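Local structure of DELTA1-pyrroline-2-carboxylate reductase (Thermococcus litoralis DSM 5473, 6T3E) at residues Ile111-Pro116 against Thr330-Tyr335; Lys264-Ser269 against Thr316-Val321. The protein catalyses the NAD(P)H-dependent reduction of Δ1-pyrroline-2-carboxylate to L-proline, and binds NADH together with L-proline. One frame throughout, in Å; residues are numbered along the deposited sequence.

Contact 1 (Ile111-Pro116 against Thr330-Tyr335)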
# COMPACT_ATOMS: atom_id res chain seq x y z
N ILE B 111 -7.59 -1.87 7.62
CA ILE B 111 -6.83 -0.66 7.91
C ILE B 111 -5.72 -0.99 8.89
O ILE B 111 -5.98 -1.64 9.91
CB ILE B 111 -7.73 0.45 8.47
CG1 ILE B 111 -8.76 0.87 7.42
CG2 ILE B 111 -6.85 1.64 8.96
CD1 ILE B 111 -9.63 2.05 7.82
N LEU B 112 -4.50 -0.55 8.58
CA LEU B 112 -3.33 -0.75 9.42
C LEU B 112 -2.84 0.61 9.91
O LEU B 112 -2.65 1.54 9.11
CB LEU B 112 -2.21 -1.49 8.68
CG LEU B 112 -0.96 -1.84 9.51
CD1 LEU B 112 -1.07 -3.23 10.14
CD2 LEU B 112 0.32 -1.75 8.72
N LEU B 113 -2.65 0.73 11.22
CA LEU B 113 -2.17 1.94 11.85
C LEU B 113 -0.75 1.69 12.34
O LEU B 113 -0.52 0.74 13.11
CB LEU B 113 -3.05 2.33 13.03
CG LEU B 113 -3.27 3.80 13.36
CD1 LEU B 113 -4.05 4.44 12.25
CD2 LEU B 113 -4.03 3.89 14.66
N ASN B 114 0.17 2.56 11.95
CA ASN B 114 1.56 2.46 12.34
C ASN B 114 1.93 3.63 13.24
O ASN B 114 1.33 4.72 13.16
CB ASN B 114 2.49 2.44 11.12
CG ASN B 114 2.37 1.19 10.31
OD1 ASN B 114 1.62 1.14 9.31
ND2 ASN B 114 3.14 0.16 10.69
N ASP B 115 2.96 3.41 14.07
CA ASP B 115 3.44 4.43 14.98
C ASP B 115 4.41 5.34 14.25
O ASP B 115 5.42 4.86 13.72
CB ASP B 115 4.11 3.77 16.18
CG ASP B 115 4.55 4.77 17.23
OD1 ASP B 115 4.52 5.99 17.00
OD2 ASP B 115 4.88 4.31 18.33
N PRO B 116 4.13 6.65 14.18
CA PRO B 116 5.04 7.53 13.44
C PRO B 116 6.45 7.59 14.02
O PRO B 116 7.40 7.86 13.28
CB PRO B 116 4.36 8.90 13.51
CG PRO B 116 2.91 8.58 13.86
CD PRO B 116 2.98 7.38 14.74
N THR B 330 -10.12 8.75 10.52
CA THR B 330 -11.12 7.91 11.17
C THR B 330 -10.49 6.76 11.95
O THR B 330 -10.88 6.49 13.09
CB THR B 330 -12.10 7.42 10.11
OG1 THR B 330 -12.73 8.55 9.51
CG2 THR B 330 -13.16 6.52 10.71
N ALA B 331 -9.44 6.13 11.40
CA ALA B 331 -8.77 5.04 12.10
C ALA B 331 -8.12 5.52 13.39
O ALA B 331 -8.19 4.83 14.41
CB ALA B 331 -7.71 4.41 11.21
N LYS B 332 -7.50 6.71 13.37
CA LYS B 332 -6.88 7.20 14.59
C LYS B 332 -7.93 7.64 15.59
O LYS B 332 -7.80 7.39 16.79
CB LYS B 332 -5.92 8.35 14.27
CG LYS B 332 -5.11 8.90 15.46
CD LYS B 332 -3.74 8.19 15.63
CE LYS B 332 -2.90 8.73 16.82
NZ LYS B 332 -2.16 7.67 17.59
N LEU B 333 -9.03 8.21 15.10
CA LEU B 333 -10.20 8.50 15.92
C LEU B 333 -10.70 7.24 16.61
O LEU B 333 -10.92 7.22 17.83
CB LEU B 333 -11.29 9.11 15.02
CG LEU B 333 -12.62 9.61 15.55
CD1 LEU B 333 -13.68 8.55 15.53
CD2 LEU B 333 -12.43 10.16 16.94
N ALA B 334 -10.90 6.17 15.84
CA ALA B 334 -11.41 4.93 16.41
C ALA B 334 -10.39 4.28 17.33
O ALA B 334 -10.74 3.75 18.39
CB ALA B 334 -11.82 3.98 15.29
N TYR B 335 -9.11 4.31 16.94
CA TYR B 335 -8.08 3.67 17.75
C TYR B 335 -7.95 4.33 19.12
O TYR B 335 -7.89 3.64 20.15
CB TYR B 335 -6.74 3.73 17.00
CG TYR B 335 -5.54 3.34 17.82
CD1 TYR B 335 -5.28 2.01 18.11
CD2 TYR B 335 -4.66 4.31 18.30
CE1 TYR B 335 -4.17 1.64 18.85
CE2 TYR B 335 -3.54 3.95 19.04
CZ TYR B 335 -3.31 2.61 19.31
OH TYR B 335 -2.21 2.23 20.03
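Ile-111 meets the helix through a single methyl: its CG2 lies 3.7 Å from CB of Ala-331. With chi1 at -64°, CG2 stands anti to the backbone N, which turns this branch, and not the longer CG1 arm, onto the alanine. Leu-112 turns its side chain to the other face of the sheet, as the alternation of a strand requires, and packs there on Val-92 of the second subunit. Leu-113 then returns to the helix side and makes the largest single contribution, its two methyls meeting successive turns. CD1 sits 3.8 Å from CB of Ala-331, beside the spot taken by Ile-111. CD2 reaches one turn further on, 3.5 Å from CG of Tyr-335 and close to CB of the same residue, meeting the root of the aromatic side chain and not its hydroxyl end; the two side chains slant across one another. The alkyl part of Lys-332 passes nearby, with CD 4.4 Å from Leu-113 CD2. The interface is thus a worked example of sheet-on-helix packing made by aliphatic groups and the base of an aromatic ring: no hydrogen bond crosses it, and the small Ala-331 lets two strand residues settle against one position of the helix. The short axes approach to 9.4 Å at an angle of 74°, so the helix lies steeply across the strand. Pro-116 O accepts a hydrogen bond from Tyr-96 OH of the second subunit. Around the contact, strand 107-114 runs between strands 87-95 and 121-126 of the mixed sheet, helix 324-341 covers one face, helix 128-146 adds Ile-130 against Ile-111, and the second subunit packs on the opposite face.

Contact 2 (Lys264-Ser269 against Thr316-Val321). With NAI (1,4-dihydronicotinamide adenine dinucleotide), chain F.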
# COMPACT_ATOMS: atom_id res chain seq x y z
N LYS B 264 -21.99 22.82 -10.94
CA LYS B 264 -20.81 23.39 -10.31
C LYS B 264 -20.06 22.25 -9.64
O LYS B 264 -20.52 21.71 -8.63
CB LYS B 264 -21.21 24.47 -9.31
CG LYS B 264 -20.10 25.45 -8.94
CD LYS B 264 -20.34 26.07 -7.59
CE LYS B 264 -20.08 27.56 -7.61
NZ LYS B 264 -20.37 28.18 -6.29
N LEU B 265 -18.90 21.89 -10.20
CA LEU B 265 -18.24 20.63 -9.88
C LEU B 265 -17.23 20.80 -8.75
O LEU B 265 -16.28 21.59 -8.86
CB LEU B 265 -17.56 20.08 -11.14
CG LEU B 265 -16.79 18.77 -11.03
CD1 LEU B 265 -17.67 17.69 -10.41
CD2 LEU B 265 -16.29 18.33 -12.39
N VAL B 266 -17.41 20.04 -7.67
CA VAL B 266 -16.45 19.95 -6.58
C VAL B 266 -16.00 18.49 -6.47
O VAL B 266 -16.83 17.58 -6.51
CB VAL B 266 -17.03 20.45 -5.25
CG1 VAL B 266 -16.05 20.18 -4.11
CG2 VAL B 266 -17.34 21.94 -5.33
N VAL B 267 -14.69 18.29 -6.34
CA VAL B 267 -14.11 16.96 -6.29
C VAL B 267 -13.44 16.76 -4.94
O VAL B 267 -13.03 17.73 -4.29
CB VAL B 267 -13.09 16.74 -7.43
CG1 VAL B 267 -13.76 16.95 -8.78
CG2 VAL B 267 -11.90 17.67 -7.26
N ASP B 268 -13.36 15.50 -4.49
CA ASP B 268 -12.64 15.22 -3.25
C ASP B 268 -11.16 15.54 -3.40
O ASP B 268 -10.56 16.18 -2.54
CB ASP B 268 -12.87 13.76 -2.82
CG ASP B 268 -12.51 12.76 -3.89
OD1 ASP B 268 -11.54 12.00 -3.70
OD2 ASP B 268 -13.21 12.73 -4.92
N SER B 269 -10.58 15.16 -4.53
CA SER B 269 -9.21 15.55 -4.83
C SER B 269 -9.07 15.54 -6.34
O SER B 269 -9.63 14.67 -7.02
CB SER B 269 -8.19 14.63 -4.15
OG SER B 269 -7.70 13.62 -5.01
N THR B 316 -25.31 21.88 -7.87
CA THR B 316 -24.01 21.54 -7.30
C THR B 316 -23.81 20.03 -7.30
O THR B 316 -24.71 19.28 -6.91
CB THR B 316 -23.88 22.05 -5.86
OG1 THR B 316 -25.13 21.91 -5.18
CG2 THR B 316 -23.45 23.51 -5.85
N LEU B 317 -22.61 19.60 -7.69
CA LEU B 317 -22.26 18.19 -7.77
C LEU B 317 -20.94 17.96 -7.05
O LEU B 317 -19.91 18.51 -7.45
CB LEU B 317 -22.16 17.73 -9.22
CG LEU B 317 -21.26 16.52 -9.47
CD1 LEU B 317 -21.87 15.27 -8.86
CD2 LEU B 317 -21.02 16.34 -10.96
N PHE B 318 -20.97 17.12 -6.02
CA PHE B 318 -19.76 16.69 -5.31
C PHE B 318 -19.41 15.29 -5.80
O PHE B 318 -20.16 14.33 -5.57
CB PHE B 318 -19.97 16.70 -3.80
CG PHE B 318 -18.84 16.06 -3.03
CD1 PHE B 318 -17.54 16.49 -3.19
CD2 PHE B 318 -19.09 15.03 -2.13
CE1 PHE B 318 -16.50 15.91 -2.49
CE2 PHE B 318 -18.07 14.44 -1.42
CZ PHE B 318 -16.77 14.88 -1.60
N LYS B 319 -18.27 15.17 -6.47
CA LYS B 319 -17.81 13.90 -7.00
C LYS B 319 -16.75 13.33 -6.07
O LYS B 319 -15.72 13.97 -5.83
CB LYS B 319 -17.23 14.06 -8.40
CG LYS B 319 -16.84 12.73 -9.01
CD LYS B 319 -18.06 11.84 -9.15
CE LYS B 319 -17.82 10.44 -8.64
NZ LYS B 319 -18.93 9.54 -9.10
N SER B 320 -17.00 12.14 -5.54
CA SER B 320 -16.11 11.53 -4.56
C SER B 320 -15.68 10.16 -5.03
O SER B 320 -16.51 9.36 -5.46
CB SER B 320 -16.78 11.43 -3.20
OG SER B 320 -16.15 10.43 -2.45
N VAL B 321 -14.37 9.91 -4.99
CA VAL B 321 -13.80 8.60 -5.26
C VAL B 321 -13.08 8.00 -4.06
O VAL B 321 -12.71 6.82 -4.12
CB VAL B 321 -12.84 8.65 -6.47
CG1 VAL B 321 -13.63 8.87 -7.77
CG2 VAL B 321 -11.80 9.72 -6.25
PA NAI F . -23.12 -2.37 -3.14
O1A NAI F . -22.95 -3.48 -4.15
O2A NAI F . -23.34 -2.95 -1.76
O5B NAI F . -24.33 -1.33 -3.55
C5B NAI F . -24.35 -0.96 -4.93
C4B NAI F . -25.85 -0.67 -5.36
O4B NAI F . -25.88 -0.15 -6.54
C3B NAI F . -26.61 -2.01 -5.46
O3B NAI F . -27.67 -1.97 -4.62
C2B NAI F . -27.03 -2.09 -6.94
O2B NAI F . -28.32 -2.86 -7.10
C1B NAI F . -27.16 -0.84 -7.27
N9A NAI F . -27.09 -0.63 -8.69
C8A NAI F . -26.11 -1.12 -9.45
N7A NAI F . -26.35 -0.74 -10.70
C5A NAI F . -27.48 -0.02 -10.72
C6A NAI F . -28.14 0.60 -11.75
N6A NAI F . -27.88 0.67 -13.18
N1A NAI F . -29.27 1.27 -11.52
C2A NAI F . -29.74 1.36 -10.25
N3A NAI F . -29.08 0.76 -9.23
C4A NAI F . -27.94 0.06 -9.48
O3 NAI F . -21.71 -1.49 -3.20
PN NAI F . -21.45 -0.11 -2.30
O1N NAI F . -20.54 -0.55 -1.17
O2N NAI F . -22.74 0.49 -1.83
O5D NAI F . -20.69 0.98 -3.23
C5D NAI F . -21.47 1.81 -4.02
C4D NAI F . -20.53 2.59 -4.97
O4D NAI F . -19.77 3.45 -4.32
C3D NAI F . -19.57 1.62 -5.67
O3D NAI F . -19.43 2.00 -6.99
C2D NAI F . -18.22 1.83 -4.96
O2D NAI F . -17.10 1.41 -5.91
C1D NAI F . -18.24 3.11 -4.70
N1N NAI F . -17.39 3.41 -3.53
C2N NAI F . -16.55 4.60 -3.51
C3N NAI F . -16.05 5.16 -2.15
C7N NAI F . -15.78 6.69 -2.12
O7N NAI F . -16.03 7.31 -3.09
N7N NAI F . -15.22 7.34 -0.91
C4N NAI F . -16.43 4.48 -0.85
C5N NAI F . -16.83 3.01 -1.02
C6N NAI F . -17.38 2.53 -2.38
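Asp-268 has its CG between the backbone N and the carbonyl carbon (chi1 55°), which turns the carboxylate toward Val-321, while Phe-318, with CG anti to its N (chi1 171°), sends its ring slantwise past Val-266 to Asp-268. Phe-318 lies in strand 316-319 and Asp-268 just past the end of strand 264-267, neighbours in the parallel sheet of the Rossmann-type, dinucleotide-binding part of the enzyme. The two strands run in register, Lys-264 beside Thr-316 through Val-267 beside Lys-319. Their amides and carbonyls alternate as parallel pairing demands: Leu-317 N donates to Lys-264 O, Val-266 N to Leu-317 O (2.9 Å) and Lys-319 N to Val-266 O (2.8 Å). On one face Leu-265 and Leu-317 lie side by side, CD1 of the first 3.7 Å from CD2 of the second. The other face carries Val-266, whose CG1 is 4.1 Å from Phe-318 CD1, and helix 128-146 covers that ring. On the leucine face Lys-319 leads away, its NZ in a salt bridge with Asp-279 and hydrogen-bonded to Ser-244. Past the strand ends the ladder changes character. Asp-268 N still donates to Lys-319 O, but the next rung uses a side chain: Val-321 N donates to Asp-268 OD2 over 3.1 Å, approaching from above the carboxylate plane, 57° out of it. Hydrophobic Val-321 CG2 also rests by this carboxylate. Replacing Asp-268 by an alanine is likely to leave the Val-321 amide without this acceptor and the loop less fixed beside the proline pocket. Val-321 lines that pocket, and its O accepts a hydrogen bond from Arg-63. Just before it, Ser-320 reaches the cofactor, its OG donating to the carboxamide oxygen O7N of NADH at 3.2 Å.

How the contacts relate
The chain runs directly from contact 2 into contact 1: after strand 316-319 it passes Ser-320, Val-321 and Gly-322, the last two of the proline pocket, and helix 324-341 follows. The two contacts do not touch, their centres being 26 Å apart and their nearest atoms about 13 Å. The strand of contact 1 is in the mixed sheet, both strands of contact 2 in the parallel one, with the ligands between. Contact 2 reaches the site directly, since Val-321 touches proline and Ser-320 binds NADH. Contact 1 stands further back, the Ile-111 side chain lying about 9 Å from the bound proline and about 11 Å from NADH.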